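Local coordinates for DNA binding protein (Mycobacterium tuberculosis, PDB 4NB5) that controls expression of the MmpS2-MmpL2, MmpS4-MmpL4 and MmpS5-MmpL5 transport systems and of its own gene by binding directly to the promoter regions as a MarR-type repressor and homodimer, at the interface of chains A and B and the interface of chains B and C. Sequence-based numbering; all coordinates share one arbitrary frame. Chains: chain A/B/C, DNA binding protein.

Contact 1: the interface of chains A and B. Residues chain A 114, 138-139, 143; chain B 23, 44, 99-100.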
loop_
_atom_site.group_PDB
_atom_site.type_symbol
_atom_site.label_atom_id
_atom_site.label_comp_id
_atom_site.label_asym_id
_atom_site.label_seq_id
_atom_site.Cartn_x
_atom_site.Cartn_y
_atom_site.Cartn_z
ATOM N N LEU A 114 -8.988 -18.545 -8.432
ATOM C CA LEU A 114 -9.508 -17.875 -7.254
ATOM C C LEU A 114 -10.965 -17.454 -7.465
ATOM O O LEU A 114 -11.799 -17.530 -6.559
ATOM C CB LEU A 114 -8.633 -16.664 -6.939
ATOM C CG LEU A 114 -8.875 -16.005 -5.587
ATOM C CD1 LEU A 114 -8.739 -17.018 -4.449
ATOM C CD2 LEU A 114 -7.905 -14.866 -5.392
ATOM N N GLU A 138 -18.112 -8.863 -4.917
ATOM C CA GLU A 138 -17.056 -7.876 -5.218
ATOM C C GLU A 138 -15.798 -8.576 -5.671
ATOM O O GLU A 138 -15.156 -8.159 -6.638
ATOM C CB GLU A 138 -16.683 -7.066 -3.959
ATOM C CG GLU A 138 -15.680 -5.873 -4.138
ATOM C CD GLU A 138 -14.185 -6.220 -4.431
ATOM O OE1 GLU A 138 -13.556 -7.137 -3.824
ATOM O OE2 GLU A 138 -13.612 -5.491 -5.270
ATOM N N MET A 139 -15.440 -9.638 -4.954
ATOM C CA MET A 139 -14.243 -10.422 -5.238
ATOM C C MET A 139 -14.324 -11.007 -6.643
ATOM O O MET A 139 -13.409 -10.842 -7.466
ATOM C CB MET A 139 -14.109 -11.547 -4.214
ATOM C CG MET A 139 -13.076 -12.601 -4.539
ATOM S SD MET A 139 -13.112 -13.894 -3.281
ATOM C CE MET A 139 -11.801 -14.985 -3.844
ATOM N N LEU A 143 -11.963 -9.844 -9.914
ATOM C CA LEU A 143 -11.093 -10.834 -10.530
ATOM C C LEU A 143 -11.406 -11.001 -12.018
ATOM O O LEU A 143 -10.498 -11.021 -12.854
ATOM C CB LEU A 143 -11.182 -12.179 -9.795
ATOM C CG LEU A 143 -10.625 -12.162 -8.366
ATOM C CD1 LEU A 143 -10.994 -13.458 -7.642
ATOM C CD2 LEU A 143 -9.106 -11.969 -8.379
ATOM N N MET B 23 -9.745 -22.156 0.155
ATOM C CA MET B 23 -8.936 -20.939 0.209
ATOM C C MET B 23 -7.580 -21.192 0.869
ATOM O O MET B 23 -6.553 -20.678 0.424
ATOM C CB MET B 23 -9.695 -19.840 0.952
ATOM C CG MET B 23 -10.866 -19.271 0.150
ATOM S SD MET B 23 -10.351 -18.268 -1.280
ATOM C CE MET B 23 -9.753 -16.806 -0.442
ATOM N N LEU B 44 -14.323 -13.447 4.262
ATOM C CA LEU B 44 -15.170 -13.266 3.092
ATOM C C LEU B 44 -16.610 -13.747 3.303
ATOM O O LEU B 44 -17.510 -13.317 2.596
ATOM C CB LEU B 44 -14.569 -14.014 1.900
ATOM C CG LEU B 44 -13.509 -13.205 1.165
ATOM C CD1 LEU B 44 -12.556 -14.125 0.437
ATOM C CD2 LEU B 44 -14.133 -12.250 0.186
ATOM N N ALA B 99 -12.229 -5.238 -1.302
ATOM C CA ALA B 99 -10.957 -5.810 -0.848
ATOM C C ALA B 99 -10.007 -6.235 -1.958
ATOM O O ALA B 99 -8.799 -6.046 -1.846
ATOM C CB ALA B 99 -11.209 -6.987 0.086
ATOM N N PHE B 100 -10.533 -6.829 -3.022
ATOM C CA PHE B 100 -9.656 -7.328 -4.068
ATOM C C PHE B 100 -9.167 -6.198 -4.986
ATOM O O PHE B 100 -8.079 -6.281 -5.558
ATOM C CB PHE B 100 -10.305 -8.507 -4.798
ATOM C CG PHE B 100 -10.215 -9.775 -4.008
ATOM C CD1 PHE B 100 -11.056 -9.975 -2.926
ATOM C CD2 PHE B 100 -9.248 -10.724 -4.280
ATOM C CE1 PHE B 100 -10.955 -11.121 -2.156
ATOM C CE2 PHE B 100 -9.145 -11.871 -3.512
ATOM C CZ PHE B 100 -10.005 -12.064 -2.448
#
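B:Phe100 lies against A:Met139, with one face of its ring under the methionine chain. A:Met139 CG stands 3.5 Å from B:Phe100 CE1, above the plane and offset toward the rim, a CH-pi contact. The methionine chain is extended beyond CG and lays CB, CG, SD and CE in turn along the rim of the ring. A:Leu114 adds a branch at the far end, where its CD2 meets CE2 of B:Phe100 at 3.7 Å. The backbone of B:Phe100 is held too. Its N donates to the carboxylate OE1 of A:Glu138 at 3.1 Å, nearly straight (165° at H). The N-H comes in on the syn side, 29° out of the carboxylate plane. A:Glu138 reaches this N by a bend at chi2 (-71°). B:Ala99 N is also nearby, 3.4 Å from A:Glu138 OE1. The carboxylate sits at the N-terminal end of B helix 99-124, where the helix dipole would probably favour its negative charge. Further out, B:Leu44 CD1 touches A:Met139 SD at 3.8 Å, and B:Met23 SD meets A:Leu114 CD1 at 3.8 Å. The patch joins B helices 16-28, 34-45 and 99-124 to A helices 99-124 and 134-158. It belongs to the dimerisation region of a MarR-type winged-helix regulator and has a twin with the chains exchanged.

Contact 2: the interface of chains A and B. Residues chain A 153-154, 156-157; chain B 141-142, 145-146.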
loop_
_atom_site.group_PDB
_atom_site.type_symbol
_atom_site.label_atom_id
_atom_site.label_comp_id
_atom_site.label_asym_id
_atom_site.label_seq_id
_atom_site.Cartn_x
_atom_site.Cartn_y
_atom_site.Cartn_z
ATOM N N ALA A 153 -4.133 -6.599 -22.221
ATOM C CA ALA A 153 -2.906 -5.818 -22.157
ATOM C C ALA A 153 -1.704 -6.629 -22.637
ATOM O O ALA A 153 -0.848 -6.111 -23.356
ATOM C CB ALA A 153 -2.677 -5.309 -20.737
ATOM N N LEU A 154 -1.638 -7.897 -22.238
ATOM C CA LEU A 154 -0.512 -8.743 -22.625
ATOM C C LEU A 154 -0.498 -8.994 -24.124
ATOM O O LEU A 154 0.567 -9.072 -24.738
ATOM C CB LEU A 154 -0.545 -10.075 -21.883
ATOM C CG LEU A 154 -0.214 -9.997 -20.396
ATOM C CD1 LEU A 154 -0.376 -11.370 -19.788
ATOM C CD2 LEU A 154 1.206 -9.475 -20.175
ATOM N N ARG A 156 -1.707 -6.970 -26.465
ATOM C CA ARG A 156 -1.278 -5.725 -27.086
ATOM C C ARG A 156 0.226 -5.536 -26.944
ATOM O O ARG A 156 0.890 -5.086 -27.875
ATOM C CB ARG A 156 -2.035 -4.535 -26.477
ATOM C CG ARG A 156 -3.395 -4.277 -27.118
ATOM C CD ARG A 156 -4.396 -3.676 -26.138
ATOM N NE ARG A 156 -4.040 -2.323 -25.710
ATOM C CZ ARG A 156 -4.631 -1.207 -26.138
ATOM N NH1 ARG A 156 -5.624 -1.249 -27.021
ATOM N NH2 ARG A 156 -4.227 -0.032 -25.675
ATOM N N TYR A 157 0.762 -5.899 -25.785
ATOM C CA TYR A 157 2.184 -5.699 -25.505
ATOM C C TYR A 157 3.065 -6.567 -26.402
ATOM O O TYR A 157 4.065 -6.096 -26.945
ATOM C CB TYR A 157 2.480 -5.995 -24.032
ATOM C CG TYR A 157 3.872 -5.589 -23.587
ATOM C CD1 TYR A 157 4.149 -4.280 -23.213
ATOM C CD2 TYR A 157 4.897 -6.520 -23.515
ATOM C CE1 TYR A 157 5.420 -3.907 -22.797
ATOM C CE2 TYR A 157 6.174 -6.154 -23.100
ATOM C CZ TYR A 157 6.426 -4.848 -22.742
ATOM O OH TYR A 157 7.691 -4.477 -22.327
ATOM N N ASP B 141 10.543 -2.922 -18.469
ATOM C CA ASP B 141 9.586 -2.417 -19.452
ATOM C C ASP B 141 8.198 -3.032 -19.277
ATOM O O ASP B 141 7.194 -2.335 -19.397
ATOM C CB ASP B 141 10.080 -2.682 -20.876
ATOM C CG ASP B 141 11.340 -1.899 -21.221
ATOM O OD1 ASP B 141 11.704 -0.973 -20.466
ATOM O OD2 ASP B 141 11.956 -2.214 -22.260
ATOM N N LEU B 142 8.139 -4.335 -19.011
ATOM C CA LEU B 142 6.852 -4.997 -18.784
ATOM C C LEU B 142 6.180 -4.442 -17.533
ATOM O O LEU B 142 4.971 -4.153 -17.529
ATOM C CB LEU B 142 7.043 -6.515 -18.664
ATOM C CG LEU B 142 5.801 -7.410 -18.531
ATOM C CD1 LEU B 142 5.240 -7.395 -17.113
ATOM C CD2 LEU B 142 4.738 -7.013 -19.537
ATOM N N TYR B 145 4.778 -0.921 -18.043
ATOM C CA TYR B 145 3.578 -0.970 -18.868
ATOM C C TYR B 145 2.385 -1.490 -18.054
ATOM O O TYR B 145 1.301 -0.897 -18.082
ATOM C CB TYR B 145 3.841 -1.835 -20.102
ATOM C CG TYR B 145 2.637 -2.207 -20.932
ATOM C CD1 TYR B 145 2.045 -1.300 -21.798
ATOM C CD2 TYR B 145 2.103 -3.484 -20.865
ATOM C CE1 TYR B 145 0.950 -1.657 -22.567
ATOM C CE2 TYR B 145 1.011 -3.846 -21.623
ATOM C CZ TYR B 145 0.442 -2.934 -22.475
ATOM O OH TYR B 145 -0.648 -3.310 -23.231
ATOM N N MET B 146 2.586 -2.572 -17.304
ATOM C CA MET B 146 1.484 -3.172 -16.549
ATOM C C MET B 146 1.025 -2.287 -15.395
ATOM O O MET B 146 -0.161 -2.238 -15.075
ATOM C CB MET B 146 1.887 -4.555 -16.026
ATOM C CG MET B 146 2.069 -5.602 -17.120
ATOM S SD MET B 146 0.613 -5.888 -18.163
ATOM C CE MET B 146 -0.647 -5.792 -16.940
#
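A:Tyr157 and B:Tyr145 slide past each other and point in opposite directions. Their rings are inclined by about 39°. The CD1 edge of A:Tyr157 leans onto one face of B:Tyr145, offset toward the rim, and the two do not stack in parallel. CD1 of A:Tyr157 is 3.2 Å from CD2 of B:Tyr145, a tight contact. The CB of A:Tyr157 also packs near CE2 of B:Tyr145, at 3.5 Å. Both side chains hold CG anti to the backbone N (chi1 -170° in A:Tyr157), and each ring extends toward the opposite helix. The B:Tyr145 hydroxyl donates to the carbonyl O of A:Ala153 at 2.8 Å. It meets that oxygen at a C=O...donor angle of 116°, tilted from the carbonyl plane. This bond holds the tip of B:Tyr145 beside the A helix, and A:Ala153 CB packs near its ring. A:Tyr157 OH lies 3.3 Å from the backbone N of B:Leu142, and is also close to B:Asp141 CB. B:Leu142 covers one face of the A:Tyr157 ring near its rim. CD2 of B:Leu142 is 3.9 Å from CE2 of A:Tyr157. The patch pairs helix 134-158 of A with helix 134-159 of B and helps hold the homodimer together.

Contact 3: the interface of chains B and C. Residues chain B 78, 96, 102, 105-106, 109; chain C 76, 106, 109.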
loop_
_atom_site.group_PDB
_atom_site.type_symbol
_atom_site.label_atom_id
_atom_site.label_comp_id
_atom_site.label_asym_id
_atom_site.label_seq_id
_atom_site.Cartn_x
_atom_site.Cartn_y
_atom_site.Cartn_z
ATOM N N GLY B 78 -3.313 -5.972 1.603
ATOM C CA GLY B 78 -4.328 -4.984 1.305
ATOM C C GLY B 78 -5.751 -5.499 1.419
ATOM O O GLY B 78 -6.690 -4.780 1.086
ATOM N N ARG B 96 -11.668 -5.579 4.001
ATOM C CA ARG B 96 -11.777 -4.202 3.559
ATOM C C ARG B 96 -12.882 -4.035 2.530
ATOM O O ARG B 96 -13.207 -4.961 1.795
ATOM C CB ARG B 96 -10.447 -3.720 2.982
ATOM C CG ARG B 96 -9.668 -2.832 3.927
ATOM C CD ARG B 96 -9.080 -1.645 3.192
ATOM N NE ARG B 96 -7.739 -1.920 2.703
ATOM C CZ ARG B 96 -7.120 -1.213 1.763
ATOM N NH1 ARG B 96 -7.723 -0.188 1.169
ATOM N NH2 ARG B 96 -5.895 -1.554 1.399
ATOM N N ALA B 102 -8.508 -3.286 -3.616
ATOM C CA ALA B 102 -7.459 -2.797 -2.722
ATOM C C ALA B 102 -6.208 -3.676 -2.815
ATOM O O ALA B 102 -5.070 -3.188 -2.821
ATOM C CB ALA B 102 -7.973 -2.752 -1.292
ATOM N N ARG B 105 -4.367 -2.749 -5.896
ATOM C CA ARG B 105 -3.609 -1.509 -5.718
ATOM C C ARG B 105 -2.268 -1.786 -5.046
ATOM O O ARG B 105 -1.260 -1.171 -5.376
ATOM C CB ARG B 105 -4.406 -0.490 -4.905
ATOM C CG ARG B 105 -5.603 0.053 -5.643
ATOM C CD ARG B 105 -6.461 0.896 -4.733
ATOM N NE ARG B 105 -7.833 1.004 -5.220
ATOM C CZ ARG B 105 -8.912 0.935 -4.447
ATOM N NH1 ARG B 105 -8.797 0.763 -3.138
ATOM N NH2 ARG B 105 -10.117 1.040 -4.988
ATOM N N GLU B 106 -2.251 -2.714 -4.098
ATOM C CA GLU B 106 -1.000 -3.082 -3.460
ATOM C C GLU B 106 -0.072 -3.732 -4.490
ATOM O O GLU B 106 1.145 -3.548 -4.440
ATOM C CB GLU B 106 -1.239 -4.026 -2.285
ATOM C CG GLU B 106 0.022 -4.675 -1.735
ATOM C CD GLU B 106 0.980 -3.671 -1.126
ATOM O OE1 GLU B 106 2.092 -4.075 -0.723
ATOM O OE2 GLU B 106 0.621 -2.478 -1.049
ATOM N N ARG B 109 1.845 -1.152 -6.364
ATOM C CA ARG B 109 3.003 -0.742 -5.580
ATOM C C ARG B 109 4.116 -1.771 -5.694
ATOM O O ARG B 109 5.283 -1.428 -5.876
ATOM C CB ARG B 109 2.643 -0.561 -4.110
ATOM C CG ARG B 109 3.885 -0.429 -3.258
ATOM C CD ARG B 109 3.634 0.191 -1.910
ATOM N NE ARG B 109 4.907 0.461 -1.246
ATOM C CZ ARG B 109 5.043 1.168 -0.129
ATOM N NH1 ARG B 109 3.981 1.696 0.470
ATOM N NH2 ARG B 109 6.251 1.347 0.387
ATOM N N GLN C 76 5.121 2.552 4.867
ATOM C CA GLN C 76 3.699 2.613 4.534
ATOM C C GLN C 76 3.410 3.839 3.683
ATOM O O GLN C 76 2.663 3.760 2.707
ATOM C CB GLN C 76 2.854 2.656 5.808
ATOM C CG GLN C 76 1.374 2.894 5.577
ATOM C CD GLN C 76 0.598 3.056 6.875
ATOM O OE1 GLN C 76 1.017 3.785 7.778
ATOM N NE2 GLN C 76 -0.537 2.373 6.975
ATOM N N GLU C 106 1.474 6.652 -3.218
ATOM C CA GLU C 106 0.805 6.121 -2.053
ATOM C C GLU C 106 -0.409 6.979 -1.707
ATOM O O GLU C 106 -1.428 6.456 -1.264
ATOM C CB GLU C 106 1.774 6.028 -0.871
ATOM C CG GLU C 106 1.175 5.425 0.384
ATOM C CD GLU C 106 0.534 4.066 0.150
ATOM O OE1 GLU C 106 0.810 3.436 -0.891
ATOM O OE2 GLU C 106 -0.255 3.628 1.014
ATOM N N ARG C 109 -3.257 5.887 -3.720
ATOM C CA ARG C 109 -3.838 4.692 -3.118
ATOM C C ARG C 109 -4.680 5.021 -1.886
ATOM O O ARG C 109 -5.743 4.434 -1.680
ATOM C CB ARG C 109 -2.740 3.690 -2.752
ATOM C CG ARG C 109 -3.265 2.442 -2.069
ATOM C CD ARG C 109 -2.135 1.450 -1.806
ATOM N NE ARG C 109 -2.583 0.267 -1.075
ATOM C CZ ARG C 109 -1.766 -0.656 -0.579
ATOM N NH1 ARG C 109 -0.455 -0.531 -0.728
ATOM N NH2 ARG C 109 -2.259 -1.701 0.072
#
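C:Arg109 and B:Glu106 face each other from the 99-124 helices of their chains, both with ordinary helical backbone torsions. The C:Arg109 chain is extended from CG to NE (chi2 177°), which carries its guanidinium out to chain B. One face of that group lies over the stem of B:Glu106. CB of B:Glu106 is 3.8 Å from CZ of C:Arg109. The two charged groups pair as a salt bridge, their planes 48° apart. Both residues are poorly ordered and the modelled approach is too short, so the detail is doubtful. C:Arg109 NH2 lies in plane at the edge of the B:Arg96 guanidinium, 3.9 Å from B:Arg96 NH2, the two planes 22° apart. These like charges probably repel, and B:Glu106 may offset them. B:Ala102 CB lies 3.4 Å above one face of the B:Arg96 guanidinium. B:Arg109 is also extended and reaches back to chain C. Its NH1 gives a weak hydrogen bond to the backbone O of poorly ordered C:Gln76 at 3.3 Å. The same NH1 makes a long salt bridge to C:Glu106 OE1 at 3.9 Å. Glu106 also lines the 1,3-dihydroxypropan-2-yl octadecanoate pocket, and Gln76 ends the inferred helix-turn-helix motif. The patch might touch on both functions, but may reflect only crystal assembly of homodimers.

Contact 1 and contact 2 belong to the same A-B interface, their C-alpha centres about 24 Å apart. Both use helix 134-158 of chain A: contact 1 near its start, contact 2 near its end. This long helix thus ties two distant points of the dimer. Contact 3 lies about 15 Å from contact 1 and about 21 Å from contact 2. It shares helix 99-124 of chain B with contact 1. Phe100 at its start meets chain A, residues between 102 and 109 meet chain C, and Leu114 further on returns to the dimer interface in the symmetric copy. One helix therefore serves both the two-fold dimer and a further neighbour in the deposited four-chain assembly.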